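Side-chain contacts in cellulase (Bacillus sp. BG-CS10, PDB 5E09), which probably hydrolyses internal beta-1,4-glucosidic bonds of cellulose with a family 5 catalytic barrel, to which two further modules, one a family 46 carbohydrate-binding module, are joined: residues A[11-16]-A[218-223]; A[307-310]-A[314-317]; A[332-337]-A[421-426]. All blocks are in the same frame, centred on the assembly; numbering follows the deposited sequence.

Interaction 1 of 3, residues A[11-16]-A[218-223]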
# COMPACT_ATOMS: atom_id res chain seq x y z
N GLN A 11 -21.75 7.47 12.83
CA GLN A 11 -21.62 7.20 11.41
C GLN A 11 -21.27 8.47 10.63
O GLN A 11 -20.52 8.43 9.65
CB GLN A 11 -22.92 6.60 10.85
CG GLN A 11 -23.18 5.16 11.24
CD GLN A 11 -24.45 4.60 10.60
OE1 GLN A 11 -25.53 5.20 10.71
NE2 GLN A 11 -24.32 3.46 9.93
N SER A 12 -21.82 9.60 11.08
CA SER A 12 -21.55 10.89 10.45
C SER A 12 -20.16 11.38 10.84
O SER A 12 -19.44 11.97 10.03
CB SER A 12 -22.60 11.92 10.86
OG SER A 12 -23.87 11.56 10.34
N TYR A 13 -19.81 11.15 12.10
CA TYR A 13 -18.46 11.37 12.60
C TYR A 13 -17.45 10.67 11.69
O TYR A 13 -16.52 11.30 11.18
CB TYR A 13 -18.37 10.85 14.04
CG TYR A 13 -17.03 11.02 14.73
CD1 TYR A 13 -16.02 10.08 14.57
CD2 TYR A 13 -16.78 12.11 15.56
CE1 TYR A 13 -14.81 10.21 15.21
CE2 TYR A 13 -15.56 12.25 16.21
CZ TYR A 13 -14.58 11.29 16.02
OH TYR A 13 -13.35 11.40 16.66
N VAL A 14 -17.65 9.37 11.46
CA VAL A 14 -16.71 8.59 10.66
C VAL A 14 -16.73 9.00 9.18
O VAL A 14 -15.68 9.06 8.54
CB VAL A 14 -16.99 7.07 10.78
CG1 VAL A 14 -16.26 6.28 9.69
CG2 VAL A 14 -16.58 6.57 12.16
N ALA A 15 -17.91 9.30 8.65
CA ALA A 15 -18.01 9.76 7.27
C ALA A 15 -17.25 11.08 7.08
O ALA A 15 -16.67 11.32 6.03
CB ALA A 15 -19.47 9.92 6.85
N ASP A 16 -17.20 11.88 8.12
CA ASP A 16 -16.52 13.15 8.09
C ASP A 16 -15.00 13.03 8.11
O ASP A 16 -14.32 14.01 7.99
CB ASP A 16 -17.02 14.02 9.22
CG ASP A 16 -16.79 15.47 8.96
OD1 ASP A 16 -16.89 15.89 7.80
OD2 ASP A 16 -16.51 16.21 9.91
N ASN A 218 -20.56 4.98 20.73
CA ASN A 218 -19.41 5.67 20.15
C ASN A 218 -18.23 4.75 19.85
O ASN A 218 -17.10 5.01 20.27
CB ASN A 218 -18.97 6.79 21.09
CG ASN A 218 -20.01 7.91 21.18
OD1 ASN A 218 -20.47 8.43 20.17
ND2 ASN A 218 -20.39 8.26 22.40
N LEU A 219 -18.49 3.68 19.11
CA LEU A 219 -17.47 2.69 18.80
C LEU A 219 -17.31 2.53 17.29
O LEU A 219 -18.28 2.61 16.53
CB LEU A 219 -17.82 1.35 19.45
CG LEU A 219 -17.85 1.29 20.99
CD1 LEU A 219 -18.24 -0.10 21.47
CD2 LEU A 219 -16.53 1.70 21.59
N ILE A 220 -16.08 2.30 16.85
CA ILE A 220 -15.74 2.19 15.44
C ILE A 220 -14.92 0.93 15.20
O ILE A 220 -13.96 0.67 15.92
CB ILE A 220 -14.93 3.41 14.95
CG1 ILE A 220 -15.67 4.71 15.27
CG2 ILE A 220 -14.64 3.29 13.47
CD1 ILE A 220 -14.77 5.92 15.32
N ALA A 221 -15.30 0.14 14.20
CA ALA A 221 -14.54 -1.04 13.82
C ALA A 221 -13.41 -0.63 12.89
O ALA A 221 -13.58 0.26 12.06
CB ALA A 221 -15.44 -2.07 13.16
N THR A 222 -12.24 -1.26 13.02
CA THR A 222 -11.19 -0.98 12.06
C THR A 222 -10.55 -2.23 11.47
O THR A 222 -10.32 -3.22 12.17
CB THR A 222 -10.08 -0.10 12.66
OG1 THR A 222 -9.10 0.16 11.65
CG2 THR A 222 -9.40 -0.79 13.84
N VAL A 223 -10.26 -2.16 10.18
CA VAL A 223 -9.53 -3.25 9.53
C VAL A 223 -8.46 -2.66 8.62
O VAL A 223 -8.45 -1.46 8.36
CB VAL A 223 -10.46 -4.18 8.72
CG1 VAL A 223 -11.32 -5.02 9.66
CG2 VAL A 223 -11.34 -3.40 7.76
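Where helix 9-15 passes strand 219-225, the backbones stay well apart, the CA atoms of Val14 and Ile220 being 8.0 Å from each other, and side chains alone bridge the gap. Ile220 carries one side of the contact. Its CG1 stands anti to its own carbonyl carbon (chi1 -54°), and the extended second torsion (158°) carries CD1 on toward the helix, where this methyl lies 3.7 Å from Val14 CG2. The same valine methyl also rests 3.7 Å from Ile220 CG1 and 4.0 Å from Ile220 CG2, so one branch of Val14 sits against three carbons of the isoleucine as the two side chains run past each other in opposite directions. Tyr13 adds a looser touch: its CE1 is 4.3 Å from Ile220 CD1, which meets the ring obliquely. Tyr13 OH is hydrogen-bonded elsewhere, to His140 O. The contact is apolar and buried. Helix 9-15 precedes the first barrel strand and lies by the N-terminal ends of the strands, consistent with covering that end of the TIM barrel. Ile220 also touches Val191 of strand 190-193 and Val268 of strand 267-272, the two strands flanking its own; Val14 touches Val268, and the Tyr13 ring meets Tyr97 edge-to-face.

Interaction 2 of 3, residues A[307-310]-A[314-317]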
# COMPACT_ATOMS: atom_id res chain seq x y z
N HIS A 307 -11.38 5.51 4.63
CA HIS A 307 -10.07 4.89 4.43
C HIS A 307 -8.92 5.83 4.76
O HIS A 307 -9.05 7.05 4.67
CB HIS A 307 -9.95 4.40 2.99
CG HIS A 307 -10.20 5.46 1.97
ND1 HIS A 307 -9.31 6.48 1.73
CD2 HIS A 307 -11.25 5.66 1.14
CE1 HIS A 307 -9.80 7.27 0.79
NE2 HIS A 307 -10.98 6.80 0.42
N MSE A 308 -7.78 5.24 5.14
CA MSE A 308 -6.60 5.99 5.56
C MSE A 308 -5.31 5.40 4.98
O MSE A 308 -4.89 4.31 5.36
CB MSE A 308 -6.51 6.02 7.09
CG MSE A 308 -7.81 6.40 7.77
SE MSE A 308 -7.60 6.66 9.67
CE MSE A 308 -6.90 8.48 9.66
N LEU A 309 -4.68 6.14 4.07
CA LEU A 309 -3.53 5.66 3.32
C LEU A 309 -2.30 5.47 4.19
O LEU A 309 -1.96 6.35 4.99
CB LEU A 309 -3.22 6.63 2.18
CG LEU A 309 -1.93 6.43 1.36
CD1 LEU A 309 -2.07 5.25 0.41
CD2 LEU A 309 -1.58 7.71 0.61
N TRP A 310 -1.63 4.34 4.04
CA TRP A 310 -0.38 4.11 4.77
C TRP A 310 0.77 4.81 4.05
O TRP A 310 1.05 4.51 2.89
CB TRP A 310 -0.08 2.61 4.91
CG TRP A 310 1.25 2.36 5.56
CD1 TRP A 310 2.39 1.90 4.96
CD2 TRP A 310 1.58 2.58 6.93
NE1 TRP A 310 3.41 1.81 5.88
CE2 TRP A 310 2.93 2.23 7.11
CE3 TRP A 310 0.86 3.03 8.05
CZ2 TRP A 310 3.59 2.31 8.33
CZ3 TRP A 310 1.51 3.12 9.27
CH2 TRP A 310 2.86 2.76 9.40
N GLN A 314 7.26 7.30 1.86
CA GLN A 314 7.52 7.01 0.45
C GLN A 314 6.52 7.62 -0.53
O GLN A 314 6.71 7.53 -1.74
CB GLN A 314 7.55 5.49 0.23
CG GLN A 314 6.17 4.83 0.21
CD GLN A 314 6.24 3.31 0.17
OE1 GLN A 314 5.42 2.62 0.78
NE2 GLN A 314 7.22 2.78 -0.56
N HIS A 315 5.45 8.24 -0.02
CA HIS A 315 4.46 8.84 -0.91
C HIS A 315 4.57 10.36 -0.92
O HIS A 315 4.78 10.97 -1.97
CB HIS A 315 3.05 8.40 -0.54
CG HIS A 315 2.80 6.95 -0.74
ND1 HIS A 315 3.22 6.27 -1.88
CD2 HIS A 315 2.18 6.02 0.03
CE1 HIS A 315 2.87 5.01 -1.79
NE2 HIS A 315 2.23 4.82 -0.63
N LEU A 316 4.40 10.98 0.24
CA LEU A 316 4.66 12.41 0.36
C LEU A 316 6.13 12.62 0.67
O LEU A 316 6.64 12.08 1.65
CB LEU A 316 3.79 13.05 1.45
CG LEU A 316 3.94 14.56 1.61
CD1 LEU A 316 3.22 15.31 0.49
CD2 LEU A 316 3.44 15.02 2.96
N ASN A 317 6.82 13.39 -0.17
CA ASN A 317 8.19 13.78 0.15
C ASN A 317 8.13 14.79 1.29
O ASN A 317 7.66 15.91 1.12
CB ASN A 317 8.90 14.36 -1.08
CG ASN A 317 10.39 14.60 -0.84
OD1 ASN A 317 10.81 14.94 0.26
ND2 ASN A 317 11.18 14.43 -1.89
O HOH W 1 1.07 2.53 0.90
O HOH W 2 3.88 3.77 2.75
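Two side-chain torsions bring Leu309 and His315 together: the leucine CG lies anti to its backbone N (chi1 172°), and the histidine CG lies anti to its own carbonyl carbon (chi1 -66°), which carries the imidazole toward strand 306-311. The side chains meet at an angle, Leu309 CD2 coming obliquely to the ring at 4.2 Å from His315 CD2. The closer approach is to the backbone: Trp310 O lies at the ring edge, in its plane, 3.4 Å from His315 CD2. Water completes this meeting. One molecule donates to Trp310 O and is also hydrogen-bonded, at 3.0 Å, to His315 NE2, lying in the imidazole plane as well. A second donates both to Trp310 O and, at 2.8 Å, to Gln314 OE1, so two waters bind the one carbonyl oxygen and tie it to two successive side chains. Strand 306-311 is the eighth and last of the (beta/alpha)8 barrel of this family 5 enzyme, and residues 314-317 belong to the chain that leaves its C-terminal end, the end at which TIM-barrel enzymes carry their active sites. The turn between them is fastened by Asp311, whose two carboxylate oxygens accept from His315 N and Leu316 N. Gln314 folds back over its neighbour, with CG 3.8 Å above the centre of one face of the His315 ring, while its NE2 bonds to Phe277 O. The imidazole also meets the rings of Phe277 and Phe328, both at steep inclinations.

Interaction 3 of 3, residues A[332-337]-A[421-426]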
# COMPACT_ATOMS: atom_id res chain seq x y z
N LEU A 332 -5.73 9.08 -6.58
CA LEU A 332 -6.40 8.98 -5.28
C LEU A 332 -7.44 10.10 -5.10
O LEU A 332 -8.60 9.85 -4.76
CB LEU A 332 -5.39 9.03 -4.13
CG LEU A 332 -4.26 8.00 -4.07
CD1 LEU A 332 -3.42 8.25 -2.83
CD2 LEU A 332 -4.80 6.56 -4.08
N LYS A 333 -6.98 11.33 -5.33
CA LYS A 333 -7.80 12.53 -5.18
C LYS A 333 -9.05 12.45 -6.04
O LYS A 333 -10.15 12.73 -5.57
CB LYS A 333 -6.97 13.76 -5.56
CG LYS A 333 -7.53 15.09 -5.08
CD LYS A 333 -6.51 16.20 -5.32
CE LYS A 333 -6.84 17.45 -4.52
NZ LYS A 333 -5.66 18.34 -4.39
N ALA A 334 -8.86 12.05 -7.30
CA ALA A 334 -9.99 11.86 -8.20
C ALA A 334 -10.94 10.79 -7.67
O ALA A 334 -12.16 10.95 -7.71
CB ALA A 334 -9.49 11.47 -9.59
N SER A 335 -10.37 9.71 -7.15
CA SER A 335 -11.18 8.60 -6.66
C SER A 335 -12.01 8.96 -5.42
O SER A 335 -13.04 8.33 -5.17
CB SER A 335 -10.30 7.39 -6.37
OG SER A 335 -9.59 7.00 -7.54
N TRP A 336 -11.57 9.96 -4.66
CA TRP A 336 -12.37 10.45 -3.54
C TRP A 336 -13.75 10.93 -3.99
O TRP A 336 -14.72 10.85 -3.23
CB TRP A 336 -11.68 11.60 -2.80
CG TRP A 336 -10.33 11.30 -2.27
CD1 TRP A 336 -9.80 10.07 -2.01
CD2 TRP A 336 -9.33 12.25 -1.91
NE1 TRP A 336 -8.52 10.20 -1.52
CE2 TRP A 336 -8.21 11.53 -1.45
CE3 TRP A 336 -9.27 13.65 -1.95
CZ2 TRP A 336 -7.04 12.16 -1.03
CZ3 TRP A 336 -8.10 14.27 -1.52
CH2 TRP A 336 -7.01 13.52 -1.07
N GLU A 337 -13.83 11.45 -5.21
CA GLU A 337 -15.08 12.03 -5.71
C GLU A 337 -15.87 11.09 -6.63
O GLU A 337 -17.10 11.15 -6.69
CB GLU A 337 -14.81 13.35 -6.43
CG GLU A 337 -16.07 14.05 -6.91
CD GLU A 337 -15.78 15.39 -7.59
OE1 GLU A 337 -14.58 15.74 -7.71
OE2 GLU A 337 -16.74 16.08 -7.99
N SER A 421 -15.27 13.34 -16.74
CA SER A 421 -15.10 13.27 -15.30
C SER A 421 -13.92 12.37 -14.94
O SER A 421 -13.59 11.45 -15.69
CB SER A 421 -16.38 12.75 -14.63
OG SER A 421 -16.38 13.03 -13.25
N GLY A 422 -13.29 12.65 -13.80
CA GLY A 422 -12.22 11.81 -13.29
C GLY A 422 -10.84 12.34 -13.64
O GLY A 422 -10.70 13.41 -14.22
N ALA A 423 -9.81 11.57 -13.28
CA ALA A 423 -8.44 11.97 -13.57
C ALA A 423 -8.09 11.70 -15.02
O ALA A 423 -8.70 10.84 -15.68
CB ALA A 423 -7.47 11.23 -12.65
N ASP A 424 -7.12 12.44 -15.52
CA ASP A 424 -6.58 12.19 -16.85
C ASP A 424 -5.74 10.92 -16.83
O ASP A 424 -5.11 10.61 -15.83
CB ASP A 424 -5.73 13.37 -17.32
CG ASP A 424 -6.57 14.59 -17.64
OD1 ASP A 424 -7.78 14.44 -17.88
OD2 ASP A 424 -6.00 15.71 -17.66
N TRP A 425 -5.75 10.19 -17.95
CA TRP A 425 -4.94 8.99 -18.04
C TRP A 425 -3.72 9.27 -18.91
O TRP A 425 -3.86 9.83 -19.99
CB TRP A 425 -5.76 7.82 -18.60
CG TRP A 425 -5.01 6.51 -18.64
CD1 TRP A 425 -4.34 5.99 -19.71
CD2 TRP A 425 -4.86 5.57 -17.57
NE1 TRP A 425 -3.79 4.78 -19.38
CE2 TRP A 425 -4.08 4.50 -18.06
CE3 TRP A 425 -5.30 5.53 -16.24
CZ2 TRP A 425 -3.74 3.39 -17.27
CZ3 TRP A 425 -4.95 4.43 -15.46
CH2 TRP A 425 -4.18 3.38 -15.98
N HIS A 426 -2.54 8.89 -18.46
CA HIS A 426 -1.32 9.23 -19.18
C HIS A 426 -0.66 8.04 -19.84
O HIS A 426 -0.09 7.18 -19.17
CB HIS A 426 -0.32 9.91 -18.24
CG HIS A 426 -0.86 11.15 -17.60
ND1 HIS A 426 -1.67 11.11 -16.49
CD2 HIS A 426 -0.73 12.46 -17.93
CE1 HIS A 426 -2.00 12.35 -16.15
NE2 HIS A 426 -1.45 13.18 -17.01
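A small apolar surface contact joins helix 326-337, the helix that follows the final strand of the catalytic barrel, to the loop leading into strand 425-432 of the neighbouring X2-type module. Its centre is a pair of methyl groups: Ala334 CB lies 3.7 Å from Ala423 CB, and both CB atoms are directed across the interface. The methyl of Ala334 also comes within 3.7 Å of Ala423 N, so it sits against the loop backbone as well as against the alanine side chain. That amide is hydrogen-bonded to Ser340 OG, and Ala334 touches Ser340 too, which makes the short connection after the helix a third participant. Beside the alanine, the Gly422 C atom is 4.4 Å from Ala334 CB, a looser approach at the margin. The short side chains let the main chains come near each other, with 5.6 Å between the CA atoms of Ala334 and Gly422. Gly422 has a positive phi (97°, psi -176°), and at these angles a CB would press on the carbonyl oxygen of Ser421, so the turn of the loop suits a residue without a side chain. Only 77 Å² is buried in total between the two segments, a modest link between modules. More of the same junction lies nearby: Trp425, at the start of strand 425-432, packs on Met331 of helix 326-337 and on Lys291 of helix 286-302, and His426 touches Glu327. On the barrel side, Leu332 lies against Phe293 and Ile297 of helix 286-302, Ser335 against Ile297, and the Trp336 ring meets Tyr55 edge-to-face.

The three contacts follow one another along the chain, each closing before the next opens. Interactions 1 and 2 both reach the eight-stranded barrel, through strands 219-225 and 306-311, with their centres about 20 Å apart; interaction 1 lies by the helix that precedes the first strand, interaction 2 where the last strand ends. Interaction 3 lies about 17 Å from interaction 2 and about 25 Å from interaction 1, centre to centre. Interactions 2 and 3 touch: Leu309 CD2 is 3.9 Å from Leu332 CD1, and His307 packs on Trp336. Helix 326-337 is thus shared ground, lying against the last barrel strand while meeting the X2-type module, so this helix probably helps to join the catalytic core to that module.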